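Local coordinates for protein profilin-2 (Acanthamoeba castellanii, PDB 1F2K) that binds monomeric actin, holding back or promoting its polymerization according to concentration, and binds PIP2, which limits the formation of IP3 and DG, at residues 65-76 with 79-90. Residues are numbered along the deposited sequence; the frame is centred on the assembly and turned at random.
Sequences TRYVTIRADDRS and GKKGSAGVITVK
The ring of Tyr67 lies between two methyl groups. Val86 CG1 sits 3.8 Å from the centroid of the Tyr67 ring and 7° off its normal, a CH-pi contact over the face, while Thr65 CG2 covers the opposite face nearer the rim. Val86 reaches the ring centre because CG1 stands between its backbone N and carbonyl carbon (chi1 58°). Two glycines lie close by, with Gly85 CA 3.7 Å from Tyr67 CE1 and Gly79 CA against Tyr67 CB, so that bare backbone approaches the side chain.

Beside the ring, Val68 and Lys80 form an antiparallel hydrogen-bonded pair, with Val68 N giving to Lys80 O and Lys80 N to Val68 O; Gly79 CA adds a CA-H...O contact to Val68 O. On the outer surface the aliphatic part of Lys80, bent at chi3 (61°), crosses Ile70 at about a right angle, and Lys80 CB presses to 3.4 Å from Ile70 CD1. Lys81 instead runs extended, laying CD against Thr65 CG2, and its NZ gives a hydrogen bond to a water that also touches Thr65 OG1 weakly.

At the other end, Asp73 OD1 accepts from Arg75 N, closing an Asx turn, and also from Ser76 N, completing an Asx motif; this double grip would steady the bend. Lys90 N then meets Arg75 O at 2.8 Å, nearly along the C=O axis. Arg75 lies alongside Val89, its NE 3.9 Å from Val89 CG1, and carries its guanidinium on to salt bridges with Glu114 and Asp118.

The contact thus ties hairpin 65-72/76-81 to strand 84-90 in the antiparallel profilin sheet. Helix 106-121, which bears the actin-binding site Lys115, packs on Val89 and Arg75, whereas helix 39-50 touches Thr88 and Lys90, and strand 94-100 continues the sheet beyond strand 84-90, where Val86 touches Ile97 and Val99.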
loop_
_atom_site.group_PDB
_atom_site.type_symbol
_atom_site.label_atom_id
_atom_site.label_comp_id
_atom_site.label_asym_id
_atom_site.label_seq_id
_atom_site.Cartn_x
_atom_site.Cartn_y
_atom_site.Cartn_z
ATOM N N THR A 65 -7.461 -2.144 10.757
ATOM C CA THR A 65 -7.976 -3.331 10.055
ATOM C C THR A 65 -6.851 -4.333 9.911
ATOM O O THR A 65 -5.684 -3.940 9.885
ATOM C CB THR A 65 -8.482 -2.992 8.642
ATOM O OG1 THR A 65 -9.615 -2.114 8.727
ATOM C CG2 THR A 65 -8.879 -4.232 7.924
ATOM N N ARG A 66 -7.218 -5.615 9.855
ATOM C CA ARG A 66 -6.286 -6.738 9.705
ATOM C C ARG A 66 -6.516 -7.298 8.306
ATOM O O ARG A 66 -7.663 -7.291 7.792
ATOM C CB ARG A 66 -6.590 -7.848 10.724
ATOM C CG ARG A 66 -5.676 -9.088 10.603
ATOM C CD ARG A 66 -4.289 -8.810 11.167
ATOM N NE ARG A 66 -3.554 -10.013 11.577
ATOM C CZ ARG A 66 -2.370 -9.983 12.199
ATOM N NH1 ARG A 66 -1.796 -8.827 12.489
ATOM N NH2 ARG A 66 -1.723 -11.104 12.494
ATOM N N TYR A 67 -5.450 -7.816 7.695
ATOM C CA TYR A 67 -5.564 -8.337 6.339
ATOM C C TYR A 67 -4.943 -9.720 6.150
ATOM O O TYR A 67 -4.105 -10.170 6.927
ATOM C CB TYR A 67 -4.930 -7.338 5.349
ATOM C CG TYR A 67 -5.688 -6.000 5.187
ATOM C CD1 TYR A 67 -6.752 -5.862 4.301
ATOM C CD2 TYR A 67 -5.302 -4.868 5.916
ATOM C CE1 TYR A 67 -7.400 -4.613 4.137
ATOM C CE2 TYR A 67 -5.938 -3.658 5.779
ATOM C CZ TYR A 67 -6.982 -3.528 4.878
ATOM O OH TYR A 67 -7.562 -2.292 4.701
ATOM N N VAL A 68 -5.386 -10.385 5.097
ATOM C CA VAL A 68 -4.898 -11.701 4.752
ATOM C C VAL A 68 -4.118 -11.597 3.446
ATOM O O VAL A 68 -4.586 -11.049 2.428
ATOM C CB VAL A 68 -6.099 -12.694 4.638
ATOM C CG1 VAL A 68 -5.665 -14.042 4.007
ATOM C CG2 VAL A 68 -6.689 -12.900 6.051
ATOM N N THR A 69 -2.913 -12.136 3.490
ATOM C CA THR A 69 -2.014 -12.105 2.357
ATOM C C THR A 69 -2.461 -12.905 1.133
ATOM O O THR A 69 -2.527 -14.138 1.181
ATOM C CB THR A 69 -0.659 -12.591 2.820
ATOM O OG1 THR A 69 -0.377 -11.993 4.086
ATOM C CG2 THR A 69 0.447 -12.234 1.817
ATOM N N ILE A 70 -2.771 -12.208 0.041
ATOM C CA ILE A 70 -3.163 -12.879 -1.195
ATOM C C ILE A 70 -1.913 -12.999 -2.039
ATOM O O ILE A 70 -1.646 -14.059 -2.606
ATOM C CB ILE A 70 -4.071 -12.069 -2.097
ATOM C CG1 ILE A 70 -5.238 -11.491 -1.346
ATOM C CG2 ILE A 70 -4.604 -12.948 -3.191
ATOM C CD1 ILE A 70 -6.028 -10.570 -2.283
ATOM N N ARG A 71 -1.186 -11.881 -2.166
ATOM C CA ARG A 71 0.033 -11.842 -2.970
ATOM C C ARG A 71 1.228 -11.392 -2.146
ATOM O O ARG A 71 1.080 -10.545 -1.278
ATOM C CB ARG A 71 -0.111 -10.881 -4.159
ATOM C CG ARG A 71 1.149 -10.871 -5.028
ATOM C CD ARG A 71 1.348 -9.660 -5.912
ATOM N NE ARG A 71 0.486 -9.616 -7.086
ATOM C CZ ARG A 71 0.882 -9.296 -8.325
ATOM N NH1 ARG A 71 2.137 -8.989 -8.581
ATOM N NH2 ARG A 71 0.010 -9.276 -9.325
ATOM N N ALA A 72 2.413 -11.963 -2.395
ATOM C CA ALA A 72 3.591 -11.498 -1.673
ATOM C C ALA A 72 4.907 -11.802 -2.389
ATOM O O ALA A 72 5.413 -12.914 -2.320
ATOM C CB ALA A 72 3.612 -12.065 -0.266
ATOM N N ASP A 73 5.460 -10.820 -3.103
ATOM C CA ASP A 73 6.742 -11.029 -3.769
ATOM C C ASP A 73 7.726 -9.917 -3.423
ATOM O O ASP A 73 7.530 -9.197 -2.448
ATOM C CB ASP A 73 6.572 -11.153 -5.273
ATOM C CG ASP A 73 5.780 -10.037 -5.851
ATOM O OD1 ASP A 73 6.252 -8.856 -5.857
ATOM O OD2 ASP A 73 4.667 -10.368 -6.292
ATOM N N ASP A 74 8.793 -9.759 -4.184
ATOM C CA ASP A 74 9.735 -8.732 -3.788
ATOM C C ASP A 74 9.387 -7.351 -4.248
ATOM O O ASP A 74 10.151 -6.412 -4.042
ATOM C CB ASP A 74 11.192 -9.099 -4.162
ATOM C CG ASP A 74 11.359 -9.477 -5.609
ATOM O OD1 ASP A 74 10.587 -10.352 -6.084
ATOM O OD2 ASP A 74 12.272 -8.906 -6.269
ATOM N N ARG A 75 8.208 -7.219 -4.843
ATOM C CA ARG A 75 7.738 -5.915 -5.297
ATOM C C ARG A 75 6.349 -5.598 -4.762
ATOM O O ARG A 75 6.076 -4.456 -4.379
ATOM C CB ARG A 75 7.724 -5.830 -6.825
ATOM C CG ARG A 75 6.920 -4.673 -7.337
ATOM C CD ARG A 75 7.151 -4.388 -8.822
ATOM N NE ARG A 75 6.042 -3.605 -9.351
ATOM C CZ ARG A 75 6.175 -2.629 -10.221
ATOM N NH1 ARG A 75 7.379 -2.278 -10.679
ATOM N NH2 ARG A 75 5.094 -2.012 -10.657
ATOM N N SER A 76 5.483 -6.617 -4.706
ATOM C CA SER A 76 4.106 -6.399 -4.267
ATOM C C SER A 76 3.578 -7.225 -3.101
ATOM O O SER A 76 3.939 -8.386 -2.895
ATOM C CB SER A 76 3.187 -6.586 -5.474
ATOM O OG SER A 76 3.709 -5.935 -6.645
ATOM N N GLY A 79 -3.311 -7.547 0.338
ATOM C CA GLY A 79 -4.114 -8.155 1.379
ATOM C C GLY A 79 -5.581 -8.050 0.980
ATOM O O GLY A 79 -5.940 -7.260 0.103
ATOM N N LYS A 80 -6.439 -8.883 1.570
ATOM C CA LYS A 80 -7.872 -8.794 1.281
ATOM C C LYS A 80 -8.650 -9.062 2.558
ATOM O O LYS A 80 -8.135 -9.714 3.485
ATOM C CB LYS A 80 -8.306 -9.749 0.153
ATOM C CG LYS A 80 -8.628 -11.168 0.548
ATOM C CD LYS A 80 -9.684 -11.822 -0.371
ATOM C CE LYS A 80 -9.238 -11.904 -1.846
ATOM N NZ LYS A 80 -10.089 -12.791 -2.734
ATOM N N LYS A 81 -9.849 -8.486 2.626
ATOM C CA LYS A 81 -10.757 -8.613 3.775
ATOM C C LYS A 81 -12.158 -8.465 3.216
ATOM O O LYS A 81 -12.704 -7.357 3.155
ATOM C CB LYS A 81 -10.542 -7.500 4.803
ATOM C CG LYS A 81 -11.587 -7.544 5.923
ATOM C CD LYS A 81 -11.490 -6.368 6.892
ATOM C CE LYS A 81 -12.424 -6.529 8.109
ATOM N NZ LYS A 81 -12.558 -5.236 8.886
ATOM N N GLY A 82 -12.747 -9.585 2.819
ATOM C CA GLY A 82 -14.074 -9.510 2.252
ATOM C C GLY A 82 -13.991 -8.716 0.954
ATOM O O GLY A 82 -13.044 -8.878 0.199
ATOM N N SER A 83 -14.971 -7.859 0.701
ATOM C CA SER A 83 -15.003 -7.066 -0.509
ATOM C C SER A 83 -13.875 -6.020 -0.570
ATOM O O SER A 83 -13.503 -5.537 -1.657
ATOM C CB SER A 83 -16.359 -6.382 -0.618
ATOM O OG SER A 83 -17.324 -7.283 -1.122
ATOM N N ALA A 84 -13.343 -5.691 0.608
ATOM C CA ALA A 84 -12.261 -4.726 0.758
ATOM C C ALA A 84 -10.879 -5.351 0.534
ATOM O O ALA A 84 -10.747 -6.533 0.120
ATOM C CB ALA A 84 -12.330 -4.075 2.144
ATOM N N GLY A 85 -9.857 -4.525 0.763
ATOM C CA GLY A 85 -8.475 -4.948 0.606
ATOM C C GLY A 85 -7.495 -3.799 0.476
ATOM O O GLY A 85 -7.862 -2.624 0.447
ATOM N N VAL A 86 -6.224 -4.141 0.381
ATOM C CA VAL A 86 -5.194 -3.133 0.272
ATOM C C VAL A 86 -4.152 -3.577 -0.727
ATOM O O VAL A 86 -3.731 -4.750 -0.722
ATOM C CB VAL A 86 -4.501 -2.927 1.629
ATOM C CG1 VAL A 86 -3.918 -4.225 2.107
ATOM C CG2 VAL A 86 -3.400 -1.889 1.506
ATOM N N ILE A 87 -3.748 -2.653 -1.603
ATOM C CA ILE A 87 -2.698 -2.954 -2.593
ATOM C C ILE A 87 -1.423 -2.239 -2.143
ATOM O O ILE A 87 -1.450 -1.012 -1.980
ATOM C CB ILE A 87 -3.059 -2.402 -3.980
ATOM C CG1 ILE A 87 -4.428 -2.914 -4.422
ATOM C CG2 ILE A 87 -2.035 -2.802 -4.969
ATOM C CD1 ILE A 87 -4.501 -4.392 -4.707
ATOM N N THR A 88 -0.324 -2.954 -1.884
ATOM C CA THR A 88 0.896 -2.212 -1.512
ATOM C C THR A 88 1.938 -2.622 -2.491
ATOM O O THR A 88 1.946 -3.753 -2.917
ATOM C CB THR A 88 1.398 -2.464 -0.083
ATOM O OG1 THR A 88 1.946 -3.776 0.017
ATOM C CG2 THR A 88 0.256 -2.277 0.898
ATOM N N VAL A 89 2.772 -1.664 -2.878
ATOM C CA VAL A 89 3.845 -1.864 -3.850
ATOM C C VAL A 89 5.085 -1.151 -3.367
ATOM O O VAL A 89 4.976 -0.053 -2.777
ATOM C CB VAL A 89 3.486 -1.280 -5.217
ATOM C CG1 VAL A 89 4.552 -1.683 -6.267
ATOM C CG2 VAL A 89 2.129 -1.748 -5.619
ATOM N N LYS A 90 6.239 -1.779 -3.624
ATOM C CA LYS A 90 7.546 -1.274 -3.210
ATOM C C LYS A 90 8.396 -0.619 -4.284
ATOM O O LYS A 90 8.703 -1.246 -5.325
ATOM C CB LYS A 90 8.367 -2.400 -2.599
ATOM C CG LYS A 90 9.808 -2.012 -2.229
ATOM C CD LYS A 90 10.440 -3.191 -1.491
ATOM C CE LYS A 90 11.916 -3.010 -1.141
ATOM N NZ LYS A 90 12.404 -4.102 -0.238
HETATM O O HOH W 1 -12.875 -2.211 8.212
HETATM O O HOH W 2 12.352 -6.376 -2.024
#